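Local coordinates for DUF917 domain-containing protein (Chromobacterium violaceum, PDB 2O3I), which is of unknown function but belongs to the DUF917 family, with N- and C-terminal domains resembling those of S-methyl thiohydantoin desulfurase, at residues A17-G25 with A316-V324. The protein carries 2 engineered substitutions. Residues are numbered along the deposited sequence; the frame is centred on the assembly and turned at random.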
loop_
_atom_site.group_PDB
_atom_site.type_symbol
_atom_site.label_atom_id
_atom_site.label_comp_id
_atom_site.label_asym_id
_atom_site.label_seq_id
_atom_site.Cartn_x
_atom_site.Cartn_y
_atom_site.Cartn_z
ATOM N N ALA A 17 -10.191 24.800 -17.553
ATOM C CA ALA A 17 -9.691 23.449 -17.304
ATOM C C ALA A 17 -10.819 22.505 -16.912
ATOM O O ALA A 17 -10.773 21.314 -17.230
ATOM C CB ALA A 17 -8.611 23.469 -16.205
ATOM N N CYS A 18 -11.816 23.042 -16.211
ATOM C CA CYS A 18 -12.970 22.258 -15.786
ATOM C C CYS A 18 -13.715 21.774 -17.032
ATOM O O CYS A 18 -14.086 20.602 -17.127
ATOM C CB CYS A 18 -13.900 23.108 -14.909
ATOM S SG CYS A 18 -15.440 22.272 -14.363
ATOM N N PHE A 19 -13.928 22.674 -17.988
ATOM C CA PHE A 19 -14.613 22.300 -19.215
ATOM C C PHE A 19 -13.792 21.268 -19.999
ATOM O O PHE A 19 -14.353 20.359 -20.603
ATOM C CB PHE A 19 -14.880 23.533 -20.089
ATOM C CG PHE A 19 -15.677 23.228 -21.330
ATOM C CD1 PHE A 19 -17.040 22.962 -21.247
ATOM C CD2 PHE A 19 -15.050 23.145 -22.574
ATOM C CE1 PHE A 19 -17.768 22.610 -22.385
ATOM C CE2 PHE A 19 -15.769 22.795 -23.713
ATOM C CZ PHE A 19 -17.128 22.524 -23.619
ATOM N N PHE A 20 -12.468 21.399 -19.990
ATOM C CA PHE A 20 -11.621 20.444 -20.705
ATOM C C PHE A 20 -11.379 19.185 -19.864
ATOM O O PHE A 20 -10.658 18.277 -20.287
ATOM C CB PHE A 20 -10.264 21.078 -21.083
ATOM C CG PHE A 20 -10.354 22.106 -22.190
ATOM C CD1 PHE A 20 -10.836 21.754 -23.447
ATOM C CD2 PHE A 20 -9.970 23.429 -21.968
ATOM C CE1 PHE A 20 -10.944 22.703 -24.469
ATOM C CE2 PHE A 20 -10.073 24.385 -22.983
ATOM C CZ PHE A 20 -10.564 24.018 -24.238
ATOM N N GLY A 21 -11.990 19.127 -18.685
ATOM C CA GLY A 21 -11.810 17.976 -17.819
ATOM C C GLY A 21 -12.740 16.801 -18.089
ATOM O O GLY A 21 -12.646 15.767 -17.423
ATOM N N SER A 22 -13.629 16.953 -19.068
ATOM C CA SER A 22 -14.588 15.909 -19.430
ATOM C C SER A 22 -15.361 15.399 -18.204
ATOM O O SER A 22 -15.522 14.191 -18.016
ATOM C CB SER A 22 -13.866 14.743 -20.118
ATOM O OG SER A 22 -14.788 13.783 -20.617
ATOM N N GLY A 23 -15.817 16.329 -17.369
ATOM C CA GLY A 23 -16.580 15.968 -16.186
ATOM C C GLY A 23 -15.777 15.678 -14.930
ATOM O O GLY A 23 -16.312 15.758 -13.822
ATOM N N GLY A 24 -14.507 15.321 -15.090
ATOM C CA GLY A 24 -13.677 15.047 -13.933
ATOM C C GLY A 24 -12.588 16.096 -13.766
ATOM O O GLY A 24 -12.777 17.263 -14.122
ATOM N N GLY A 25 -11.448 15.693 -13.211
ATOM C CA GLY A 25 -10.348 16.629 -13.031
ATOM C C GLY A 25 -10.350 17.467 -11.758
ATOM O O GLY A 25 -9.574 18.415 -11.643
ATOM N N ALA A 316 -15.378 7.936 -24.542
ATOM C CA ALA A 316 -14.002 8.352 -24.317
ATOM C C ALA A 316 -13.204 7.546 -25.336
ATOM O O ALA A 316 -13.649 6.481 -25.762
ATOM C CB ALA A 316 -13.567 7.995 -22.901
ATOM N N PRO A 317 -12.003 8.009 -25.713
ATOM C CA PRO A 317 -11.273 9.211 -25.296
ATOM C C PRO A 317 -11.929 10.566 -25.538
ATOM O O PRO A 317 -11.504 11.563 -24.967
ATOM C CB PRO A 317 -9.945 9.073 -26.034
ATOM C CG PRO A 317 -10.347 8.395 -27.310
ATOM C CD PRO A 317 -11.278 7.313 -26.795
ATOM N N ASP A 318 -12.950 10.623 -26.384
ATOM C CA ASP A 318 -13.610 11.900 -26.623
ATOM C C ASP A 318 -14.134 12.456 -25.304
ATOM O O ASP A 318 -14.713 11.726 -24.495
ATOM C CB ASP A 318 -14.779 11.761 -27.607
ATOM C CG ASP A 318 -14.328 11.464 -29.024
ATOM O OD1 ASP A 318 -13.157 11.745 -29.361
ATOM O OD2 ASP A 318 -15.159 10.966 -29.811
ATOM N N ALA A 319 -13.924 13.749 -25.090
ATOM C CA ALA A 319 -14.391 14.390 -23.873
ATOM C C ALA A 319 -15.891 14.650 -23.969
ATOM O O ALA A 319 -16.431 14.872 -25.053
ATOM C CB ALA A 319 -13.651 15.700 -23.650
ATOM N N ILE A 320 -16.550 14.619 -22.818
ATOM C CA ILE A 320 -17.980 14.857 -22.720
ATOM C C ILE A 320 -18.091 15.929 -21.662
ATOM O O ILE A 320 -17.653 15.730 -20.526
ATOM C CB ILE A 320 -18.711 13.570 -22.282
ATOM C CG1 ILE A 320 -18.629 12.543 -23.414
ATOM C CG2 ILE A 320 -20.158 13.871 -21.925
ATOM C CD1 ILE A 320 -18.962 11.118 -22.996
ATOM N N SER A 321 -18.648 17.077 -22.036
ATOM C CA SER A 321 -18.762 18.189 -21.099
ATOM C C SER A 321 -20.100 18.901 -21.148
ATOM O O SER A 321 -20.722 19.016 -22.202
ATOM C CB SER A 321 -17.650 19.214 -21.354
ATOM O OG SER A 321 -16.381 18.643 -21.128
ATOM N N TYR A 322 -20.517 19.403 -19.994
ATOM C CA TYR A 322 -21.781 20.107 -19.882
ATOM C C TYR A 322 -21.589 21.594 -20.141
ATOM O O TYR A 322 -20.486 22.136 -19.998
ATOM C CB TYR A 322 -22.363 19.953 -18.473
ATOM C CG TYR A 322 -22.378 18.546 -17.927
ATOM C CD1 TYR A 322 -23.154 17.553 -18.522
ATOM C CD2 TYR A 322 -21.607 18.209 -16.814
ATOM C CE1 TYR A 322 -23.159 16.255 -18.021
ATOM C CE2 TYR A 322 -21.605 16.918 -16.304
ATOM C CZ TYR A 322 -22.379 15.945 -16.913
ATOM O OH TYR A 322 -22.354 14.660 -16.434
ATOM N N PHE A 323 -22.678 22.236 -20.542
ATOM C CA PHE A 323 -22.696 23.670 -20.728
ATOM C C PHE A 323 -24.068 24.143 -20.279
ATOM O O PHE A 323 -25.091 23.821 -20.887
ATOM C CB PHE A 323 -22.440 24.113 -22.172
ATOM C CG PHE A 323 -22.317 25.610 -22.304
ATOM C CD1 PHE A 323 -23.456 26.420 -22.375
ATOM C CD2 PHE A 323 -21.068 26.225 -22.213
ATOM C CE1 PHE A 323 -23.351 27.815 -22.339
ATOM C CE2 PHE A 323 -20.953 27.626 -22.176
ATOM C CZ PHE A 323 -22.097 28.418 -22.237
ATOM N N VAL A 324 -24.081 24.892 -19.186
ATOM C CA VAL A 324 -25.317 25.413 -18.647
ATOM C C VAL A 324 -25.504 26.839 -19.162
ATOM O O VAL A 324 -24.776 27.755 -18.785
ATOM C CB VAL A 324 -25.283 25.401 -17.109
ATOM C CG1 VAL A 324 -26.680 25.687 -16.552
ATOM C CG2 VAL A 324 -24.771 24.050 -16.620
#
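Ser321 and Ser22 carry the polar part of this buried contact, their hydroxyls meeting Phe19 O and Ile320 N where the C-terminal end of helix 10-19 and the loop after it lie against strand 319-324. Ser321 OG donates to Phe19 O over 2.7 Å, lying in the carbonyl plane with a C=O...OG angle of 155°. In the other direction, Ile320 N gives its hydrogen to Ser22 OG at 2.9 Å, nearly straight at 167°. A chi1 of -173° swings the Ser22 hydroxyl away from its own N and onto Ile320 N; it also has a weak bond to Ser301 O. Ser22 CA approaches Ile320 O at 3.3 Å, a CA-H...O interaction.

The helix runs into a type I turn, Phe19 to Ser22, then a type I' turn, Gly21 to Gly24; Ser22, with positive phi, is the first residue to leave helical angles.

Apolar packing surrounds these bonds. The Phe19 ring presents CE1 to Ser321 CB at 3.6 Å, with Ser321 OG over one face and Tyr322 O in plane at the edge. Ser22 CB rests on Ala319 CB, 3.7 Å away. Leu358 of strand 352-358 touches both Phe19 and Ala319.

Each segment thus offers one serine hydroxyl to a buried backbone atom of the other, one as donor and one as acceptor, a reciprocal tie between the N- and C-terminal family regions.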